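Local structure of Alpha/beta hydrolase (Streptomyces albidoflavus, 6KSU) at residues Ala33-Leu38 with Ala47-Tyr52; Leu57-Thr62 with Ser260-Val265. The protein probably catalyses the release and head-to-tail macrolactamization of non-ribosomal peptides as a stand-alone cyclase related to penicillin-binding proteins and beta-lactamases. One frame throughout, in Å; residues are numbered along the deposited sequence.

Contact 1: residues Ala33-Leu38 with Ala47-Tyr52; sequences ALFEEL and AQLSVY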
ATOM      1  N   ALA A  33      10.658  17.889  17.542  1.00 28.65           N
ATOM      2  CA  ALA A  33      11.466  18.955  16.964  1.00 31.92           C
ATOM      3  C   ALA A  33      11.923  18.587  15.562  1.00 33.26           C
ATOM      4  O   ALA A  33      11.956  19.445  14.674  1.00 36.79           O
ATOM      5  CB  ALA A  33      12.666  19.257  17.861  1.00 31.15           C
ATOM      6  N   LEU A  34      12.234  17.311  15.334  1.00 31.69           N
ATOM      7  CA  LEU A  34      12.613  16.868  14.000  1.00 31.08           C
ATOM      8  C   LEU A  34      11.436  16.980  13.041  1.00 34.28           C
ATOM      9  O   LEU A  34      11.560  17.553  11.949  1.00 29.40           O
ATOM     10  CB  LEU A  34      13.130  15.436  14.058  1.00 33.75           C
ATOM     11  CG  LEU A  34      13.751  14.970  12.748  1.00 36.94           C
ATOM     12  CD1 LEU A  34      15.058  15.725  12.525  1.00 37.45           C
ATOM     13  CD2 LEU A  34      13.962  13.476  12.744  1.00 30.04           C
ATOM     14  N   PHE A  35      10.276  16.458  13.457  1.00 30.79           N
ATOM     15  CA  PHE A  35       9.054  16.521  12.654  1.00 28.60           C
ATOM     16  C   PHE A  35       8.717  17.953  12.249  1.00 29.49           C
ATOM     17  O   PHE A  35       8.382  18.222  11.092  1.00 28.74           O
ATOM     18  CB  PHE A  35       7.918  15.883  13.466  1.00 26.32           C
ATOM     19  CG  PHE A  35       6.556  15.967  12.835  1.00 26.19           C
ATOM     20  CD1 PHE A  35       6.269  15.302  11.662  1.00 23.42           C
ATOM     21  CD2 PHE A  35       5.539  16.682  13.459  1.00 28.24           C
ATOM     22  CE1 PHE A  35       4.974  15.338  11.122  1.00 22.82           C
ATOM     23  CE2 PHE A  35       4.248  16.740  12.918  1.00 25.32           C
ATOM     24  CZ  PHE A  35       3.965  16.081  11.758  1.00 22.51           C
ATOM     25  N   GLU A  36       8.815  18.891  13.193  1.00 35.81           N
ATOM     26  CA  GLU A  36       8.505  20.287  12.890  1.00 38.19           C
ATOM     27  C   GLU A  36       9.471  20.860  11.862  1.00 33.75           C
ATOM     28  O   GLU A  36       9.051  21.464  10.861  1.00 31.09           O
ATOM     29  CB  GLU A  36       8.532  21.116  14.170  1.00 40.99           C
ATOM     30  CG  GLU A  36       7.432  22.137  14.224  1.00 45.55           C
ATOM     31  CD  GLU A  36       6.079  21.474  14.320  1.00 50.46           C
ATOM     32  OE1 GLU A  36       5.674  21.072  15.441  1.00 52.87           O
ATOM     33  OE2 GLU A  36       5.427  21.356  13.267  1.00 53.90           O
ATOM     34  N   GLU A  37      10.778  20.671  12.085  1.00 36.62           N
ATOM     35  CA  GLU A  37      11.764  21.163  11.123  1.00 35.28           C
ATOM     36  C   GLU A  37      11.480  20.613   9.733  1.00 34.48           C
ATOM     37  O   GLU A  37      11.486  21.364   8.749  1.00 30.33           O
ATOM     38  CB  GLU A  37      13.191  20.786  11.553  1.00 33.81           C
ATOM     39  CG  GLU A  37      13.691  21.284  12.931  1.00 50.75           C
ATOM     40  CD  GLU A  37      12.986  22.540  13.474  1.00 56.93           C
ATOM     41  OE1 GLU A  37      13.041  23.605  12.814  1.00 61.79           O
ATOM     42  OE2 GLU A  37      12.399  22.465  14.580  1.00 50.25           O
ATOM     43  N   LEU A  38      11.202  19.295   9.634  1.00 27.48           N
ATOM     44  CA  LEU A  38      11.088  18.689   8.311  1.00 27.85           C
ATOM     45  C   LEU A  38       9.778  19.040   7.620  1.00 27.76           C
ATOM     46  O   LEU A  38       9.738  19.122   6.390  1.00 27.48           O
ATOM     47  CB  LEU A  38      11.242  17.174   8.411  1.00 30.15           C
ATOM     48  CG  LEU A  38      12.521  16.709   9.089  1.00 31.55           C
ATOM     49  CD1 LEU A  38      12.690  15.197   8.968  1.00 27.10           C
ATOM     50  CD2 LEU A  38      13.722  17.485   8.498  1.00 33.71           C
ATOM     51  N   ALA A  47       0.345  17.832   8.715  1.00 22.83           N
ATOM     52  CA  ALA A  47       0.850  16.480   8.901  1.00 19.49           C
ATOM     53  C   ALA A  47       0.548  16.022  10.312  1.00 22.91           C
ATOM     54  O   ALA A  47       0.352  16.830  11.228  1.00 23.35           O
ATOM     55  CB  ALA A  47       2.362  16.403   8.605  1.00 20.16           C
ATOM     56  N   GLN A  48       0.486  14.705  10.465  1.00 16.51           N
ATOM     57  CA  GLN A  48       0.426  14.075  11.776  1.00 22.19           C
ATOM     58  C   GLN A  48       1.497  13.008  11.822  1.00 19.33           C
ATOM     59  O   GLN A  48       1.719  12.304  10.832  1.00 18.70           O
ATOM     60  CB  GLN A  48      -0.933  13.425  12.085  1.00 18.34           C
ATOM     61  CG  GLN A  48      -2.131  14.338  12.022  1.00 22.87           C
ATOM     62  CD  GLN A  48      -3.436  13.546  11.946  1.00 24.21           C
ATOM     63  OE1 GLN A  48      -3.477  12.448  11.390  1.00 30.46           O
ATOM     64  NE2 GLN A  48      -4.503  14.098  12.523  1.00 17.80           N
ATOM     65  N   LEU A  49       2.169  12.916  12.965  1.00 18.51           N
ATOM     66  CA  LEU A  49       3.107  11.845  13.254  1.00 23.33           C
ATOM     67  C   LEU A  49       2.768  11.310  14.633  1.00 20.89           C
ATOM     68  O   LEU A  49       2.664  12.073  15.602  1.00 21.12           O
ATOM     69  CB  LEU A  49       4.566  12.321  13.180  1.00 20.48           C
ATOM     70  CG  LEU A  49       5.652  11.315  13.599  1.00 21.39           C
ATOM     71  CD1 LEU A  49       5.904  10.230  12.509  1.00 23.09           C
ATOM     72  CD2 LEU A  49       6.934  12.036  13.933  1.00 22.73           C
ATOM     73  N   SER A  50       2.529  10.016  14.720  1.00 22.34           N
ATOM     74  CA  SER A  50       2.254   9.394  16.006  1.00 17.71           C
ATOM     75  C   SER A  50       3.232   8.253  16.181  1.00 17.12           C
ATOM     76  O   SER A  50       3.419   7.468  15.259  1.00 16.04           O
ATOM     77  CB  SER A  50       0.811   8.898  16.079  1.00 21.18           C
ATOM     78  OG  SER A  50      -0.092   9.987  15.953  1.00 22.80           O
ATOM     79  N   VAL A  51       3.865   8.183  17.347  1.00 22.21           N
ATOM     80  CA  VAL A  51       4.855   7.160  17.661  1.00 22.25           C
ATOM     81  C   VAL A  51       4.460   6.488  18.961  1.00 25.37           C
ATOM     82  O   VAL A  51       4.329   7.160  19.991  1.00 23.68           O
ATOM     83  CB  VAL A  51       6.263   7.750  17.800  1.00 23.83           C
ATOM     84  CG1 VAL A  51       7.289   6.641  17.985  1.00 19.69           C
ATOM     85  CG2 VAL A  51       6.577   8.644  16.615  1.00 23.24           C
ATOM     86  N   TYR A  52       4.277   5.166  18.924  1.00 23.70           N
ATOM     87  CA  TYR A  52       4.139   4.378  20.136  1.00 23.50           C
ATOM     88  C   TYR A  52       5.481   3.713  20.402  1.00 27.26           C
ATOM     89  O   TYR A  52       6.025   3.030  19.530  1.00 25.47           O
ATOM     90  CB  TYR A  52       3.012   3.356  20.020  1.00 22.74           C
ATOM     91  CG  TYR A  52       2.852   2.476  21.241  1.00 25.12           C
ATOM     92  CD1 TYR A  52       2.129   2.900  22.369  1.00 29.44           C
ATOM     93  CD2 TYR A  52       3.442   1.223  21.276  1.00 24.73           C
ATOM     94  CE1 TYR A  52       1.994   2.055  23.490  1.00 28.10           C
ATOM     95  CE2 TYR A  52       3.324   0.407  22.356  1.00 29.57           C
ATOM     96  CZ  TYR A  52       2.602   0.814  23.468  1.00 26.00           C
ATOM     97  OH  TYR A  52       2.521  -0.065  24.519  1.00 29.37           O
TER

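Contact 2: residues Leu57-Thr62 with Ser260-Val265; sequences LSEYAT and SATDLV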
ATOM      1  N   LEU A  57       2.508   6.710  24.034  1.00 26.66           N
ATOM      2  CA  LEU A  57       2.203   7.294  22.743  1.00 23.56           C
ATOM      3  C   LEU A  57       2.634   8.758  22.699  1.00 28.38           C
ATOM      4  O   LEU A  57       2.383   9.514  23.644  1.00 23.89           O
ATOM      5  CB  LEU A  57       0.706   7.181  22.474  1.00 24.58           C
ATOM      6  CG  LEU A  57       0.162   7.822  21.205  1.00 25.36           C
ATOM      7  CD1 LEU A  57       0.478   6.896  20.005  1.00 23.08           C
ATOM      8  CD2 LEU A  57      -1.340   8.060  21.356  1.00 17.57           C
ATOM      9  N   SER A  58       3.278   9.149  21.598  1.00 23.99           N
ATOM     10  CA  SER A  58       3.574  10.544  21.283  1.00 27.28           C
ATOM     11  C   SER A  58       2.728  10.936  20.085  1.00 29.03           C
ATOM     12  O   SER A  58       2.687  10.195  19.098  1.00 24.21           O
ATOM     13  CB  SER A  58       5.054  10.757  20.937  1.00 28.95           C
ATOM     14  OG  SER A  58       5.889  10.613  22.071  1.00 32.38           O
ATOM     15  N   GLU A  59       2.072  12.097  20.157  1.00 29.00           N
ATOM     16  CA  GLU A  59       1.198  12.567  19.084  1.00 28.89           C
ATOM     17  C   GLU A  59       1.641  13.953  18.649  1.00 28.78           C
ATOM     18  O   GLU A  59       1.525  14.915  19.416  1.00 29.49           O
ATOM     19  CB  GLU A  59      -0.272  12.608  19.509  1.00 30.43           C
ATOM     20  CG  GLU A  59      -0.824  11.341  20.119  1.00 23.15           C
ATOM     21  CD  GLU A  59      -2.333  11.429  20.313  1.00 33.85           C
ATOM     22  OE1 GLU A  59      -3.061  10.999  19.390  1.00 30.26           O
ATOM     23  OE2 GLU A  59      -2.795  11.965  21.367  1.00 34.53           O
ATOM     24  N   TYR A  60       2.120  14.059  17.419  1.00 21.55           N
ATOM     25  CA  TYR A  60       2.536  15.329  16.862  1.00 22.85           C
ATOM     26  C   TYR A  60       1.587  15.668  15.727  1.00 26.36           C
ATOM     27  O   TYR A  60       1.125  14.774  15.012  1.00 29.75           O
ATOM     28  CB  TYR A  60       3.972  15.248  16.375  1.00 23.32           C
ATOM     29  CG  TYR A  60       4.938  14.608  17.370  1.00 28.22           C
ATOM     30  CD1 TYR A  60       5.526  15.351  18.398  1.00 28.59           C
ATOM     31  CD2 TYR A  60       5.276  13.264  17.273  1.00 30.68           C
ATOM     32  CE1 TYR A  60       6.414  14.765  19.303  1.00 26.72           C
ATOM     33  CE2 TYR A  60       6.165  12.675  18.172  1.00 30.02           C
ATOM     34  CZ  TYR A  60       6.739  13.432  19.182  1.00 28.17           C
ATOM     35  OH  TYR A  60       7.624  12.831  20.065  1.00 24.60           O
ATOM     36  N   ALA A  61       1.267  16.952  15.586  1.00 23.98           N
ATOM     37  CA  ALA A  61       0.335  17.400  14.561  1.00 22.42           C
ATOM     38  C   ALA A  61       0.580  18.873  14.319  1.00 27.25           C
ATOM     39  O   ALA A  61       0.739  19.632  15.275  1.00 23.45           O
ATOM     40  CB  ALA A  61      -1.124  17.196  14.967  1.00 17.31           C
ATOM     41  N   THR A  62       0.574  19.276  13.046  1.00 23.54           N
ATOM     42  CA  THR A  62       0.902  20.652  12.715  1.00 24.12           C
ATOM     43  C   THR A  62       0.229  21.029  11.406  1.00 26.00           C
ATOM     44  O   THR A  62      -0.202  20.169  10.627  1.00 20.84           O
ATOM     45  CB  THR A  62       2.418  20.831  12.640  1.00 31.65           C
ATOM     46  OG1 THR A  62       2.755  22.220  12.648  1.00 32.57           O
ATOM     47  CG2 THR A  62       2.994  20.138  11.376  1.00 29.34           C
ATOM     48  N   SER A 260      -6.562   9.085  11.206  1.00 14.62           N
ATOM     49  CA  SER A 260      -5.420   9.789  11.762  1.00 18.57           C
ATOM     50  C   SER A 260      -4.194   8.901  11.876  1.00 15.98           C
ATOM     51  O   SER A 260      -4.275   7.673  11.925  1.00 18.26           O
ATOM     52  CB  SER A 260      -5.750  10.338  13.148  1.00 19.46           C
ATOM     53  OG  SER A 260      -5.460   9.342  14.093  1.00 23.94           O
ATOM     54  N   ALA A 261      -3.046   9.558  11.997  1.00 19.76           N
ATOM     55  CA  ALA A 261      -1.825   8.854  12.373  1.00 22.06           C
ATOM     56  C   ALA A 261      -2.053   8.003  13.608  1.00 16.21           C
ATOM     57  O   ALA A 261      -1.591   6.864  13.682  1.00 17.07           O
ATOM     58  CB  ALA A 261      -0.695   9.861  12.636  1.00 13.42           C
ATOM     59  N   THR A 262      -2.748   8.557  14.604  1.00 17.84           N
ATOM     60  CA  THR A 262      -2.936   7.862  15.873  1.00 20.37           C
ATOM     61  C   THR A 262      -3.840   6.646  15.711  1.00 22.41           C
ATOM     62  O   THR A 262      -3.622   5.618  16.363  1.00 22.07           O
ATOM     63  CB  THR A 262      -3.504   8.841  16.904  1.00 21.51           C
ATOM     64  OG1 THR A 262      -2.459   9.727  17.306  1.00 18.72           O
ATOM     65  CG2 THR A 262      -4.051   8.118  18.153  1.00 22.38           C
ATOM     66  N   ASP A 263      -4.866   6.754  14.858  1.00 17.57           N
ATOM     67  CA  ASP A 263      -5.699   5.597  14.519  1.00 20.70           C
ATOM     68  C   ASP A 263      -4.849   4.432  13.990  1.00 19.82           C
ATOM     69  O   ASP A 263      -5.027   3.281  14.408  1.00 19.66           O
ATOM     70  CB  ASP A 263      -6.780   5.993  13.484  1.00 17.87           C
ATOM     71  CG  ASP A 263      -7.796   7.006  14.027  1.00 21.22           C
ATOM     72  OD1 ASP A 263      -7.903   7.145  15.273  1.00 25.19           O
ATOM     73  OD2 ASP A 263      -8.499   7.669  13.221  1.00 14.67           O
ATOM     74  N   LEU A 264      -3.902   4.721  13.079  1.00 15.66           N
ATOM     75  CA  LEU A 264      -3.089   3.666  12.484  1.00 18.52           C
ATOM     76  C   LEU A 264      -2.176   3.025  13.511  1.00 19.07           C
ATOM     77  O   LEU A 264      -1.940   1.809  13.464  1.00 17.60           O
ATOM     78  CB  LEU A 264      -2.246   4.208  11.330  1.00 18.01           C
ATOM     79  CG  LEU A 264      -2.918   4.634  10.029  1.00 17.54           C
ATOM     80  CD1 LEU A 264      -1.851   5.180   9.068  1.00 18.18           C
ATOM     81  CD2 LEU A 264      -3.664   3.482   9.369  1.00 17.03           C
ATOM     82  N   VAL A 265      -1.610   3.830  14.411  1.00 18.11           N
ATOM     83  CA  VAL A 265      -0.799   3.268  15.492  1.00 18.60           C
ATOM     84  C   VAL A 265      -1.665   2.384  16.393  1.00 22.53           C
ATOM     85  O   VAL A 265      -1.246   1.302  16.821  1.00 21.93           O
ATOM     86  CB  VAL A 265      -0.105   4.401  16.277  1.00 21.18           C
ATOM     87  CG1 VAL A 265       0.551   3.884  17.540  1.00 23.13           C
ATOM     88  CG2 VAL A 265       0.935   5.103  15.390  1.00 21.51           C
TER

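Contact 1: residues Ala33-Leu38 with Ala47-Tyr52
Phe35 reaches from helix 23-41 onto strand 46-53 and settles against Ala47 and Leu49, which flank Gln48 and point to the same side of the sheet. The side-chain contacts are all apolar. Their first component is a CH-pi interaction: CB of Leu49 lies over one face of the Phe35 ring, 3.9 Å from the centroid and 19° off the normal, displaced toward the rim beside CE1. The second is plain apolar contact. The methyl CB of Ala47 comes 3.6 Å from the ring atom CZ of Phe35, approaching the ring obliquely, while CD2 of Leu49 lies beside the root of the side chain, 4.0 Å from CB of Phe35. The Phe35 and Leu49 side chains lie alongside each other, pointing opposite ways. With CG anti to the backbone N (chi1 175°), Phe35 extends its ring down to the strand, and CZ also meets the backbone, with C of Ala47 3.7 Å away at the ring edge. Tyr60 and Thr62 of strand 56-63 touch the same phenylalanine, whereas the Gln48 side chain turns to the other side of the sheet and bonds Thr349. The segments 33-38 and 47-52 run nearly antiparallel, at 159°. Dispersion and burial of apolar surface therefore hold the N-terminal helix to the beta-lactamase-type sheet here.

Contact 2: residues Leu57-Thr62 with Ser260-Val265
Glu59 of strand 56-63 meets Thr262 in the first turn of helix 261-268, and its side chain can be followed outward. CB leaves the strand without heading directly for the helix. CG, anti to the carbonyl carbon (chi1 -52°), lies 3.6 Å from OG1 of Thr262, and the extended chain then carries CD alongside the same hydroxyl. At the tip, OE1 accepts a short hydrogen bond of 2.5 Å from OG1 of Thr262, using the lone pair anti to the other carboxylate oxygen; it also passes 3.3 Å from the methyl CG2 of Thr262. The two side chains cross at about a right angle. Toward the start of the strand segment, Leu57 forks over the helix: CD1 rests 3.9 Å from CG1 of Val265, and CD2 faces CG2 of Thr262 more loosely at 4.2 Å. Ser260 and Asp263 form a capping box at this helix start, Asp263 N donating to Ser260 OG at 2.8 Å and Ser260 N to Asp263 OD2. Arg225 makes a salt bridge with that carboxylate. The Thr262 hydroxyl is also hydrogen-bonded to Ser50, so a carboxylate at the sheet's outer strand and a serine on the next strand together fix its rotation.

Both contacts set a helix against the same edge of the antiparallel sheet, where strands 46-53 and 56-63 are neighbours. Contact 1 packs helix 23-41 on one face; contact 2 brings helix 261-268, distant in sequence, against the other. Contact 1 is buried and apolar in its side chains, whereas contact 2, on the outermost strand 56-63, is partly exposed and mixes a carboxylate-hydroxyl bond with a small aliphatic patch. Their centres are about 9 Å apart. Leu49 O and Tyr60 N join the strands at 2.7 Å, and Glu36 OE2 of helix 23-41 bonds Thr62 OG1. Strand 46-53 thus serves both layers, Leu49 facing helix 23-41 and Ser50 helix 261-268.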